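PDB 6J3A: gamma-glutamyltranspeptidase from Streptomyces lincolnensis, which probably acts as a transferase on gamma-glutamyl or related amide bonds, as an LmbA-like homologue within the N-terminal nucleophile (Ntn) hydrolase superfamily. Local coordinates for residues A[221-224]-A[225-229]; A[243-246]-A[247-251]; A[336-339]-A[340-343]; A[503-506]-A[507-510]; A[514-517]-A[518-522]. All blocks are in the same frame, centred on the assembly; numbering follows the deposited sequence.

Contact 1: residues A[221-224]-A[225-229]; sequences IAEA and LVRQA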
loop_
_atom_site.group_PDB
_atom_site.type_symbol
_atom_site.label_atom_id
_atom_site.label_comp_id
_atom_site.label_asym_id
_atom_site.label_seq_id
_atom_site.Cartn_x
_atom_site.Cartn_y
_atom_site.Cartn_z
ATOM N N ILE A 221 8.135 -35.180 -9.908
ATOM C CA ILE A 221 7.253 -34.617 -8.886
ATOM C C ILE A 221 6.199 -35.637 -8.483
ATOM O O ILE A 221 6.042 -35.936 -7.306
ATOM C CB ILE A 221 6.586 -33.308 -9.371
ATOM C CG1 ILE A 221 7.637 -32.205 -9.485
ATOM C CG2 ILE A 221 5.479 -32.857 -8.419
ATOM C CD1 ILE A 221 7.125 -30.926 -10.117
ATOM N N ALA A 222 5.474 -36.146 -9.470
ATOM C CA ALA A 222 4.458 -37.180 -9.253
ATOM C C ALA A 222 4.996 -38.381 -8.484
ATOM O O ALA A 222 4.382 -38.828 -7.515
ATOM C CB ALA A 222 3.902 -37.647 -10.587
ATOM N N GLU A 223 6.134 -38.901 -8.934
ATOM C CA GLU A 223 6.806 -40.013 -8.259
ATOM C C GLU A 223 6.942 -39.766 -6.760
ATOM O O GLU A 223 6.557 -40.608 -5.950
ATOM C CB GLU A 223 8.181 -40.262 -8.887
ATOM C CG GLU A 223 8.088 -41.003 -10.216
ATOM C CD GLU A 223 9.363 -40.965 -11.046
ATOM O OE1 GLU A 223 10.404 -40.435 -10.586
ATOM O OE2 GLU A 223 9.315 -41.477 -12.185
ATOM N N ALA A 224 7.459 -38.595 -6.413
ATOM C CA ALA A 224 7.669 -38.208 -5.015
ATOM C C ALA A 224 6.371 -38.044 -4.210
ATOM O O ALA A 224 6.303 -38.404 -3.031
ATOM C CB ALA A 224 8.479 -36.924 -4.959
ATOM N N LEU A 225 5.361 -37.479 -4.856
ATOM C CA LEU A 225 4.073 -37.236 -4.225
ATOM C C LEU A 225 3.397 -38.548 -3.859
ATOM O O LEU A 225 2.883 -38.700 -2.745
ATOM C CB LEU A 225 3.171 -36.451 -5.174
ATOM C CG LEU A 225 3.527 -34.980 -5.381
ATOM C CD1 LEU A 225 2.836 -34.462 -6.625
ATOM C CD2 LEU A 225 3.127 -34.134 -4.185
ATOM N N VAL A 226 3.405 -39.486 -4.810
ATOM C CA VAL A 226 2.848 -40.828 -4.607
ATOM C C VAL A 226 3.648 -41.551 -3.522
ATOM O O VAL A 226 3.079 -42.054 -2.552
ATOM C CB VAL A 226 2.839 -41.651 -5.918
ATOM C CG1 VAL A 226 2.337 -43.072 -5.686
ATOM C CG2 VAL A 226 1.937 -40.992 -6.951
ATOM N N ARG A 227 4.965 -41.570 -3.689
ATOM C CA ARG A 227 5.873 -42.153 -2.696
ATOM C C ARG A 227 5.580 -41.650 -1.268
ATOM O O ARG A 227 5.559 -42.438 -0.336
ATOM C CB ARG A 227 7.332 -41.898 -3.097
ATOM C CG ARG A 227 8.367 -42.736 -2.355
ATOM C CD ARG A 227 9.799 -42.391 -2.765
ATOM N NE ARG A 227 10.021 -42.521 -4.218
ATOM C CZ ARG A 227 10.439 -41.559 -5.057
ATOM N NH1 ARG A 227 10.739 -40.326 -4.645
ATOM N NH2 ARG A 227 10.575 -41.843 -6.351
ATOM N N GLN A 228 5.318 -40.357 -1.111
ATOM C CA GLN A 228 4.991 -39.779 0.209
ATOM C C GLN A 228 3.616 -40.206 0.698
ATOM O O GLN A 228 3.405 -40.389 1.896
ATOM C CB GLN A 228 4.978 -38.247 0.155
ATOM C CG GLN A 228 5.761 -37.490 1.221
ATOM C CD GLN A 228 5.876 -38.122 2.588
ATOM O OE1 GLN A 228 4.901 -38.269 3.315
ATOM N NE2 GLN A 228 7.096 -38.405 2.979
ATOM N N ALA A 229 2.667 -40.279 -0.232
ATOM C CA ALA A 229 1.283 -40.591 0.098
ATOM C C ALA A 229 1.171 -41.993 0.663
ATOM O O ALA A 229 0.431 -42.221 1.617
ATOM C CB ALA A 229 0.410 -40.455 -1.132
#
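Ile221 and Leu225, one helical turn apart, lie side by side and point the same way, with Ile221 CG2 3.6 Å from Leu225 CD1. The branched Ile221 reaches its neighbour through CG2, which stands opposite the backbone N while the longer CG1 arm turns off beside it (chi1 -69°). Leu225 also packs on Val449 and Leu456. With an alanine here, a gap would probably open beside all three residues.

The backbone bonds are those of a regular alpha-helix. Leu225 N, Val226 N, Arg227 N and Gln228 N each donate to the carbonyl four residues back, the Val226 N to Ala222 O bond of 3.0 Å being almost straight at 173°.

Charge plays a looser part on the exposed flank. Arg227 folds back at chi3 (-56°) and lays one face of its guanidinium over Glu223 O, with NH2 3.8 Å from Glu223 CB. Glu223 OE1 stays 4.5 Å from Arg227 NH2, beyond a salt bridge, and the arginine pairs instead with Glu451 through NH1.

The small Ala224 lets Val449 of strand 448-449 come close, and on another side of helix 220-229 Ala222 and Val226 pack against Leu250 of helix 247-252.

Contact 2: residues A[243-246]-A[247-251]; sequences GTLT and AADLA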
loop_
_atom_site.group_PDB
_atom_site.type_symbol
_atom_site.label_atom_id
_atom_site.label_comp_id
_atom_site.label_asym_id
_atom_site.label_seq_id
_atom_site.Cartn_x
_atom_site.Cartn_y
_atom_site.Cartn_z
ATOM N N GLY A 243 -2.168 -43.139 2.323
ATOM C CA GLY A 243 -3.052 -42.559 1.317
ATOM C C GLY A 243 -3.294 -43.538 0.187
ATOM O O GLY A 243 -2.409 -44.324 -0.161
ATOM N N THR A 244 -4.493 -43.477 -0.389
ATOM C CA THR A 244 -4.890 -44.355 -1.495
ATOM C C THR A 244 -4.480 -43.787 -2.843
ATOM O O THR A 244 -4.647 -44.451 -3.862
ATOM C CB THR A 244 -6.417 -44.573 -1.540
ATOM O OG1 THR A 244 -7.082 -43.330 -1.812
ATOM C CG2 THR A 244 -6.929 -45.142 -0.226
ATOM N N LEU A 245 -3.981 -42.550 -2.843
ATOM C CA LEU A 245 -3.455 -41.896 -4.039
ATOM C C LEU A 245 -2.433 -42.773 -4.778
ATOM O O LEU A 245 -1.621 -43.456 -4.151
ATOM C CB LEU A 245 -2.821 -40.554 -3.655
ATOM C CG LEU A 245 -2.466 -39.621 -4.823
ATOM C CD1 LEU A 245 -3.675 -38.819 -5.284
ATOM C CD2 LEU A 245 -1.329 -38.680 -4.447
ATOM N N THR A 246 -2.493 -42.741 -6.109
ATOM C CA THR A 246 -1.657 -43.585 -6.972
ATOM C C THR A 246 -1.111 -42.789 -8.145
ATOM O O THR A 246 -1.599 -41.707 -8.454
ATOM C CB THR A 246 -2.455 -44.763 -7.585
ATOM O OG1 THR A 246 -3.229 -44.294 -8.700
ATOM C CG2 THR A 246 -3.384 -45.430 -6.560
ATOM N N ALA A 247 -0.134 -43.377 -8.826
ATOM C CA ALA A 247 0.482 -42.794 -10.028
ATOM C C ALA A 247 -0.542 -42.434 -11.093
ATOM O O ALA A 247 -0.489 -41.348 -11.658
ATOM C CB ALA A 247 1.498 -43.761 -10.613
ATOM N N ALA A 248 -1.466 -43.359 -11.356
ATOM C CA ALA A 248 -2.553 -43.152 -12.329
ATOM C C ALA A 248 -3.580 -42.067 -11.967
ATOM O O ALA A 248 -4.145 -41.454 -12.876
ATOM C CB ALA A 248 -3.284 -44.462 -12.591
ATOM N N ASP A 249 -3.861 -41.857 -10.676
ATOM C CA ASP A 249 -4.732 -40.738 -10.260
ATOM C C ASP A 249 -4.157 -39.421 -10.777
ATOM O O ASP A 249 -4.882 -38.576 -11.320
ATOM C CB ASP A 249 -4.849 -40.610 -8.733
ATOM C CG ASP A 249 -5.648 -41.727 -8.092
ATOM O OD1 ASP A 249 -6.813 -41.945 -8.468
ATOM O OD2 ASP A 249 -5.126 -42.377 -7.170
ATOM N N LEU A 250 -2.848 -39.255 -10.577
ATOM C CA LEU A 250 -2.130 -38.063 -11.037
ATOM C C LEU A 250 -2.067 -37.992 -12.539
ATOM O O LEU A 250 -2.384 -36.961 -13.100
ATOM C CB LEU A 250 -0.709 -38.007 -10.480
ATOM C CG LEU A 250 -0.591 -37.985 -8.955
ATOM C CD1 LEU A 250 0.860 -37.754 -8.580
ATOM C CD2 LEU A 250 -1.467 -36.940 -8.286
ATOM N N ALA A 251 -1.684 -39.093 -13.178
ATOM C CA ALA A 251 -1.548 -39.156 -14.642
ATOM C C ALA A 251 -2.849 -38.798 -15.401
ATOM O O ALA A 251 -2.807 -38.195 -16.477
ATOM C CB ALA A 251 -1.034 -40.532 -15.061
HETATM O O HOH W 1 -1.088 -45.935 -10.400
#
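Thr246 and Asp249 grip each other at the start of helix 247-252. Thr246 N donates to Asp249 OD2 at 2.9 Å, using the anti lone pair of that oxygen, though the bond is bent to 131°. In return Asp249 N donates to Thr246 OG1 at 3.2 Å along a straighter path of 159°. The two side chains cross at about a right angle, and the threonine hydroxyl faces the first turn because chi1 (79°) sets OG1 between the backbone N and the carbonyl carbon.

This exchange is a capping box, with Thr246 as the N-cap. Threonine suits the place because its short hydroxyl can accept from an amide of the first turn, and aspartate because its carboxylate reaches back to the N-H ahead of the helix; its negative charge would probably also interact favourably with the helix dipole. A water accepts from Ala248 N at 2.8 Å and makes a weaker link to Thr246 OG1. Bonds from Asp249 N and Leu250 N to Thr246 O are weak.

Beneath the polar cap, Leu245 CD1 lies 4.1 Å from Asp249 CB and 4.2 Å from Leu250 CD2. Farther out, Ala83 N donates to Asp249 OD1, fixing the carboxylate from its other oxygen, while Pro82 touches both Leu245 and Asp249.

Contact 3: residues A[336-339]-A[340-343]; sequences YNAG and RREL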
loop_
_atom_site.group_PDB
_atom_site.type_symbol
_atom_site.label_atom_id
_atom_site.label_comp_id
_atom_site.label_asym_id
_atom_site.label_seq_id
_atom_site.Cartn_x
_atom_site.Cartn_y
_atom_site.Cartn_z
ATOM N N TYR A 336 -38.810 -20.137 -5.534
ATOM C CA TYR A 336 -38.198 -20.776 -4.359
ATOM C C TYR A 336 -37.858 -19.772 -3.244
ATOM O O TYR A 336 -38.194 -19.972 -2.065
ATOM C CB TYR A 336 -36.939 -21.516 -4.815
ATOM C CG TYR A 336 -36.147 -22.183 -3.719
ATOM C CD1 TYR A 336 -36.645 -23.288 -3.048
ATOM C CD2 TYR A 336 -34.888 -21.713 -3.364
ATOM C CE1 TYR A 336 -35.919 -23.903 -2.048
ATOM C CE2 TYR A 336 -34.153 -22.317 -2.367
ATOM C CZ TYR A 336 -34.669 -23.423 -1.722
ATOM O OH TYR A 336 -33.947 -24.033 -0.725
ATOM N N ASN A 337 -37.200 -18.693 -3.658
ATOM C CA ASN A 337 -36.670 -17.685 -2.751
ATOM C C ASN A 337 -37.758 -16.806 -2.116
ATOM O O ASN A 337 -37.602 -16.314 -0.986
ATOM C CB ASN A 337 -35.609 -16.865 -3.488
ATOM C CG ASN A 337 -34.329 -17.652 -3.690
ATOM O OD1 ASN A 337 -33.593 -17.874 -2.738
ATOM N ND2 ASN A 337 -34.073 -18.106 -4.921
ATOM N N ALA A 338 -38.865 -16.638 -2.836
ATOM C CA ALA A 338 -40.043 -15.964 -2.299
ATOM C C ALA A 338 -40.541 -16.744 -1.085
ATOM O O ALA A 338 -40.828 -16.170 -0.036
ATOM C CB ALA A 338 -41.132 -15.860 -3.355
ATOM N N GLY A 339 -40.619 -18.060 -1.232
ATOM C CA GLY A 339 -40.911 -18.930 -0.101
ATOM C C GLY A 339 -39.903 -18.767 1.022
ATOM O O GLY A 339 -40.275 -18.525 2.174
ATOM N N ARG A 340 -38.625 -18.850 0.669
ATOM C CA ARG A 340 -37.538 -18.882 1.661
ATOM C C ARG A 340 -37.354 -17.618 2.503
ATOM O O ARG A 340 -37.123 -17.722 3.704
ATOM C CB ARG A 340 -36.212 -19.226 0.991
ATOM C CG ARG A 340 -36.218 -20.579 0.304
ATOM C CD ARG A 340 -35.137 -21.464 0.865
ATOM N NE ARG A 340 -35.458 -22.011 2.178
ATOM C CZ ARG A 340 -34.568 -22.516 3.030
ATOM N NH1 ARG A 340 -33.262 -22.553 2.748
ATOM N NH2 ARG A 340 -34.991 -22.985 4.192
ATOM N N ARG A 341 -37.456 -16.441 1.885
ATOM C CA ARG A 341 -37.264 -15.179 2.617
ATOM C C ARG A 341 -38.293 -14.897 3.719
ATOM O O ARG A 341 -38.022 -14.092 4.608
ATOM C CB ARG A 341 -37.157 -13.982 1.665
ATOM C CG ARG A 341 -38.450 -13.432 1.052
ATOM C CD ARG A 341 -38.162 -12.167 0.244
ATOM N NE ARG A 341 -37.174 -12.456 -0.801
ATOM C CZ ARG A 341 -37.427 -12.689 -2.091
ATOM N NH1 ARG A 341 -36.418 -12.976 -2.917
ATOM N NH2 ARG A 341 -38.660 -12.638 -2.583
ATOM N N GLU A 342 -39.455 -15.553 3.651
ATOM C CA GLU A 342 -40.470 -15.511 4.720
ATOM C C GLU A 342 -39.980 -16.186 5.997
ATOM O O GLU A 342 -40.442 -15.863 7.096
ATOM C CB GLU A 342 -41.768 -16.212 4.284
ATOM C CG GLU A 342 -42.445 -15.669 3.028
ATOM C CD GLU A 342 -42.808 -14.186 3.111
ATOM O OE1 GLU A 342 -42.963 -13.647 4.238
ATOM O OE2 GLU A 342 -42.948 -13.550 2.037
ATOM N N LEU A 343 -39.057 -17.133 5.841
ATOM C CA LEU A 343 -38.426 -17.808 6.973
ATOM C C LEU A 343 -37.484 -16.919 7.788
ATOM O O LEU A 343 -37.046 -17.316 8.873
ATOM C CB LEU A 343 -37.669 -19.054 6.494
ATOM C CG LEU A 343 -38.512 -20.128 5.797
ATOM C CD1 LEU A 343 -37.604 -21.153 5.138
ATOM C CD2 LEU A 343 -39.467 -20.794 6.784
#
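One face of the Tyr336 ring carries the aliphatic part of Arg340, whose CG sits 3.8 Å from the ring centroid and 13° off the normal, a CH-pi contact. The next carbon moves toward the phenol end, bringing Arg340 CD to 3.3 Å from Tyr336 CZ. The two side chains run the same way, yet ring and guanidinium planes are 39° apart and the guanidinium lies near the hydroxyl, so it is the methylenes that cover the ring. The Arg341 guanidinium has Asn337 O over one face, 3.8 Å above its plane. Its bend at chi3 (58°) folds it back along the helix, where NH2 comes to 3.6 Å from Ala338 CA.

Tyrosine fits because it offers a flat apolar face and a polar end, the hydroxyl being hydrogen-bonded to Asp315. Arginine fits beside it, since its methylenes are apolar while its nitrogens reach on to polar partners: Arg340 NH2 donates to Arg353 O, and NH1 makes a long, weak ion pair with Asp315. Arg341 NE is similarly occupied by Leu288 O.

Backbone bonds carry the turn, Arg340 N to Tyr336 O at 3.0 Å and Arg341 N to Asn337 O at 2.9 Å. Then Glu342 N bonds weakly to Gly339 O, three residues back. What results is an i to i+4 tyrosine-arginine pair that fastens the last turn of helix 334-341 to helices 280-288 and 299-319.

Contact 4: residues A[503-506]-A[507-510]; sequences GDQQ and DQWQ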
loop_
_atom_site.group_PDB
_atom_site.type_symbol
_atom_site.label_atom_id
_atom_site.label_comp_id
_atom_site.label_asym_id
_atom_site.label_seq_id
_atom_site.Cartn_x
_atom_site.Cartn_y
_atom_site.Cartn_z
ATOM N N GLY A 503 -12.127 -19.759 4.854
ATOM C CA GLY A 503 -12.967 -20.953 4.957
ATOM C C GLY A 503 -14.458 -20.729 4.774
ATOM O O GLY A 503 -14.914 -20.329 3.702
ATOM N N ASP A 504 -15.213 -20.974 5.841
ATOM C CA ASP A 504 -16.670 -20.799 5.825
ATOM C C ASP A 504 -17.110 -19.343 5.925
ATOM O O ASP A 504 -18.288 -19.034 5.732
ATOM C CB ASP A 504 -17.320 -21.623 6.938
ATOM C CG ASP A 504 -17.166 -23.106 6.714
ATOM O OD1 ASP A 504 -17.385 -23.576 5.577
ATOM O OD2 ASP A 504 -16.805 -23.808 7.674
ATOM N N GLN A 505 -16.173 -18.454 6.225
ATOM C CA GLN A 505 -16.440 -17.020 6.200
ATOM C C GLN A 505 -16.268 -16.374 4.812
ATOM O O GLN A 505 -16.762 -15.263 4.611
ATOM C CB GLN A 505 -15.566 -16.296 7.228
ATOM C CG GLN A 505 -15.801 -16.720 8.676
ATOM C CD GLN A 505 -14.979 -17.936 9.105
ATOM O OE1 GLN A 505 -13.791 -17.824 9.395
ATOM N NE2 GLN A 505 -15.620 -19.097 9.163
ATOM N N GLN A 506 -15.605 -17.059 3.868
ATOM C CA GLN A 506 -15.259 -16.484 2.549
ATOM C C GLN A 506 -16.419 -15.789 1.835
ATOM O O GLN A 506 -16.320 -14.609 1.495
ATOM C CB GLN A 506 -14.698 -17.553 1.608
ATOM C CG GLN A 506 -13.267 -17.965 1.883
ATOM C CD GLN A 506 -12.549 -18.503 0.657
ATOM O OE1 GLN A 506 -11.708 -19.403 0.763
ATOM N NE2 GLN A 506 -12.851 -17.942 -0.505
ATOM N N ASP A 507 -17.502 -16.531 1.603
ATOM C CA ASP A 507 -18.690 -15.972 0.951
ATOM C C ASP A 507 -19.713 -15.356 1.917
ATOM O O ASP A 507 -20.847 -15.084 1.513
ATOM C CB ASP A 507 -19.384 -17.015 0.062
ATOM C CG ASP A 507 -18.816 -17.073 -1.346
ATOM O OD1 ASP A 507 -18.244 -16.074 -1.839
ATOM O OD2 ASP A 507 -18.972 -18.143 -1.970
ATOM N N GLN A 508 -19.338 -15.158 3.176
ATOM C CA GLN A 508 -20.081 -14.260 4.058
ATOM C C GLN A 508 -19.445 -12.876 3.930
ATOM O O GLN A 508 -20.101 -11.865 3.631
ATOM C CB GLN A 508 -20.028 -14.738 5.511
ATOM C CG GLN A 508 -20.439 -16.188 5.725
ATOM C CD GLN A 508 -20.602 -16.525 7.201
ATOM O OE1 GLN A 508 -21.356 -15.855 7.920
ATOM N NE2 GLN A 508 -19.894 -17.562 7.667
ATOM N N TRP A 509 -18.141 -12.852 4.139
ATOM C CA TRP A 509 -17.379 -11.622 4.092
ATOM C C TRP A 509 -17.493 -10.955 2.730
ATOM O O TRP A 509 -17.683 -9.744 2.651
ATOM C CB TRP A 509 -15.915 -11.904 4.434
ATOM C CG TRP A 509 -15.652 -12.202 5.891
ATOM C CD1 TRP A 509 -16.407 -11.827 6.982
ATOM C CD2 TRP A 509 -14.516 -12.889 6.413
ATOM N NE1 TRP A 509 -15.819 -12.278 8.145
ATOM C CE2 TRP A 509 -14.651 -12.920 7.825
ATOM C CE3 TRP A 509 -13.391 -13.494 5.821
ATOM C CZ2 TRP A 509 -13.711 -13.537 8.648
ATOM C CZ3 TRP A 509 -12.452 -14.091 6.636
ATOM C CH2 TRP A 509 -12.620 -14.117 8.038
ATOM N N GLN A 510 -17.400 -11.757 1.675
ATOM C CA GLN A 510 -17.547 -11.254 0.314
ATOM C C GLN A 510 -18.937 -10.696 0.045
ATOM O O GLN A 510 -19.057 -9.667 -0.618
ATOM C CB GLN A 510 -17.227 -12.335 -0.719
ATOM C CG GLN A 510 -15.754 -12.491 -0.990
ATOM C CD GLN A 510 -15.448 -13.693 -1.853
ATOM O OE1 GLN A 510 -15.475 -14.845 -1.382
ATOM N NE2 GLN A 510 -15.142 -13.439 -3.126
HETATM O O HOH W 2 -18.986 -18.731 3.153
#
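Gln505 O accepts two backbone N-H groups in the first turn of helix 506-519, which the chain enters from the loop after strand 493-499. Trp509 N comes nearly along the carbonyl axis at 2.8 Å with a bond angle of 177°, whereas Gln508 N, at 3.0 Å, approaches from well above the carbonyl plane. The preceding carbonyl is also shared: Gln508 NE2 donates to Asp504 O at 2.9 Å, and a water donates to the same oxygen at 2.7 Å. The glutamine bond is straight (174°), with the acceptor in the plane of its amide, although the donor stands above the carbonyl plane of Asp504. An extended chain beyond CG (chi2 -170°) carries the Gln508 amide back to this position, and its other end, OE1, accepts from Asn540 N. Glutamine thus serves as both donor and acceptor in a buried place.

Apolar contact accompanies these bonds. Gln505 CB lies over one face of the indole, 3.4 Å from the centroid of the Trp509 six-membered ring, as a CH-pi contact, while the Gln505 amide is nearly perpendicular to the ring. Tryptophan supplies a broad surface for that methylene and an N-H at its rim, NE1, which bonds to Glu586.

The two buried aspartates find partners beyond the turn: Asp504 with Arg316 and Ser546 N, and Asp507 with Lys272 and Thr484. The helix start packs against helix 280-288, through Asp507 on Val281 and Leu282, and against strand 538-540, whose His539 touches Gln505, Gln508 and Trp509.

Contact 5: residues A[514-517]-A[518-522]; sequences FLAV and ALRAR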
loop_
_atom_site.group_PDB
_atom_site.type_symbol
_atom_site.label_atom_id
_atom_site.label_comp_id
_atom_site.label_asym_id
_atom_site.label_seq_id
_atom_site.Cartn_x
_atom_site.Cartn_y
_atom_site.Cartn_z
ATOM N N PHE A 514 -19.327 -6.973 -1.173
ATOM C CA PHE A 514 -19.972 -6.673 -2.453
ATOM C C PHE A 514 -21.197 -5.781 -2.310
ATOM O O PHE A 514 -21.383 -4.871 -3.116
ATOM C CB PHE A 514 -20.377 -7.945 -3.180
ATOM C CG PHE A 514 -21.259 -7.701 -4.376
ATOM C CD1 PHE A 514 -20.699 -7.461 -5.628
ATOM C CD2 PHE A 514 -22.646 -7.711 -4.246
ATOM C CE1 PHE A 514 -21.506 -7.245 -6.727
ATOM C CE2 PHE A 514 -23.458 -7.489 -5.341
ATOM C CZ PHE A 514 -22.888 -7.256 -6.584
ATOM N N LEU A 515 -22.039 -6.054 -1.317
ATOM C CA LEU A 515 -23.178 -5.161 -1.027
ATOM C C LEU A 515 -22.717 -3.757 -0.608
ATOM O O LEU A 515 -23.270 -2.739 -1.052
ATOM C CB LEU A 515 -24.112 -5.755 0.041
ATOM C CG LEU A 515 -24.923 -7.000 -0.353
ATOM C CD1 LEU A 515 -25.785 -7.460 0.811
ATOM C CD2 LEU A 515 -25.798 -6.762 -1.568
ATOM N N ALA A 516 -21.699 -3.696 0.236
ATOM C CA ALA A 516 -21.137 -2.405 0.601
ATOM C C ALA A 516 -20.658 -1.649 -0.642
ATOM O O ALA A 516 -20.990 -0.478 -0.803
ATOM C CB ALA A 516 -20.022 -2.569 1.609
ATOM N N VAL A 517 -19.936 -2.320 -1.539
ATOM C CA VAL A 517 -19.479 -1.673 -2.779
ATOM C C VAL A 517 -20.653 -1.079 -3.570
ATOM O O VAL A 517 -20.574 0.034 -4.070
ATOM C CB VAL A 517 -18.699 -2.636 -3.704
ATOM C CG1 VAL A 517 -18.365 -1.960 -5.034
ATOM C CG2 VAL A 517 -17.419 -3.126 -3.037
ATOM N N ALA A 518 -21.735 -1.837 -3.681
ATOM C CA ALA A 518 -22.903 -1.419 -4.452
ATOM C C ALA A 518 -23.750 -0.368 -3.739
ATOM O O ALA A 518 -24.407 0.429 -4.404
ATOM C CB ALA A 518 -23.750 -2.622 -4.777
ATOM N N LEU A 519 -23.734 -0.374 -2.404
ATOM C CA LEU A 519 -24.547 0.542 -1.598
ATOM C C LEU A 519 -23.828 1.781 -1.107
ATOM O O LEU A 519 -24.482 2.777 -0.843
ATOM C CB LEU A 519 -25.155 -0.190 -0.397
ATOM C CG LEU A 519 -26.142 -1.320 -0.719
ATOM C CD1 LEU A 519 -26.725 -1.869 0.577
ATOM C CD2 LEU A 519 -27.264 -0.885 -1.657
ATOM N N ARG A 520 -22.506 1.732 -0.972
ATOM C CA ARG A 520 -21.749 2.890 -0.482
ATOM C C ARG A 520 -21.566 3.944 -1.569
ATOM O O ARG A 520 -21.435 3.625 -2.751
ATOM C CB ARG A 520 -20.381 2.465 0.072
ATOM C CG ARG A 520 -20.448 1.704 1.389
ATOM C CD ARG A 520 -19.082 1.154 1.768
ATOM N NE ARG A 520 -18.217 2.206 2.303
ATOM C CZ ARG A 520 -18.112 2.542 3.592
ATOM N NH1 ARG A 520 -18.808 1.907 4.544
ATOM N NH2 ARG A 520 -17.288 3.530 3.940
ATOM N N ALA A 521 -21.557 5.204 -1.152
ATOM C CA ALA A 521 -21.282 6.319 -2.048
ATOM C C ALA A 521 -19.863 6.223 -2.575
ATOM O O ALA A 521 -18.937 5.921 -1.821
ATOM C CB ALA A 521 -21.462 7.631 -1.317
ATOM N N ARG A 522 -19.702 6.494 -3.865
ATOM C CA ARG A 522 -18.387 6.463 -4.512
ATOM C C ARG A 522 -17.440 7.449 -3.832
ATOM O O ARG A 522 -17.864 8.429 -3.215
ATOM C CB ARG A 522 -18.387 6.858 -6.003
ATOM C CG ARG A 522 -19.620 6.664 -6.862
ATOM C CD ARG A 522 -19.678 5.327 -7.570
ATOM N NE ARG A 522 -20.580 4.398 -6.877
ATOM C CZ ARG A 522 -21.211 3.365 -7.439
ATOM N NH1 ARG A 522 -21.053 3.085 -8.732
ATOM N NH2 ARG A 522 -22.000 2.591 -6.689
#
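Ala516 O is gripped by two N-H groups, a 2.7 Å bond from Arg520 N and a weak, bent one of 3.2 Å from Leu519 N. The stronger donor arrives nearly in line with the carbonyl, and one residue earlier Leu519 N bonds to Leu515 O at 2.8 Å. Ala518 N closes the same pattern on Phe514 O.

Around the gripped oxygen folds the aliphatic part of Arg520, with CB and CG each 3.1 Å from Ala516 O. Farther along, Arg520 CD meets Ala516 CB at 3.8 Å. The bend at chi3 (77°) then swings the guanidinium out of line with the methylenes, and its NE forms a salt bridge with Asp528 while NH1 bonds to Tyr296 OH. Ala516 suits this closeness, since its lone methyl lets the arginine lie against the helix. Replacing Arg520 by an alanine would probably leave Asp528 without its charged mate and take the CD methylene from beside Ala516 CB.

Leucine and phenylalanine meet apolar surroundings: Leu515 packs on Tyr301 and Leu305 of helix 299-319, and Phe514 sets its ring edge-to-face with Trp268. Val517 shares Met496 of strand 493-499 with Phe514 and also touches Ala532 of helix 529-534. Arg520 is the first residue to leave helical backbone angles, and its N still donates to Ala516 O, so this is the C-terminal end of helix 506-519, tied through Asp528 to the connection toward helix 529-534.

Contacts 1 and 2 form one unit, their centres 9 Å apart, joined where Ala229 O probably accepts a hydrogen bond from Gly243 N at 2.8 Å. Contacts 4 and 5 share helix 506-519, at its start and its end, with centres 18 Å apart. Contact 3 lies about 14 Å from contact 4 and 12 Å from contact 5 between nearest atoms; helix 299-319 links all three. Contact 4 is the most central, its centre about 9 Å from that of the chain; it begins within a glycine pair that in gamma-glutamyltranspeptidases contributes to the oxyanion hole, so it probably lies near the active site. Contacts 1 and 5 occupy opposite sides of the chain's centre, 47 Å apart between centres.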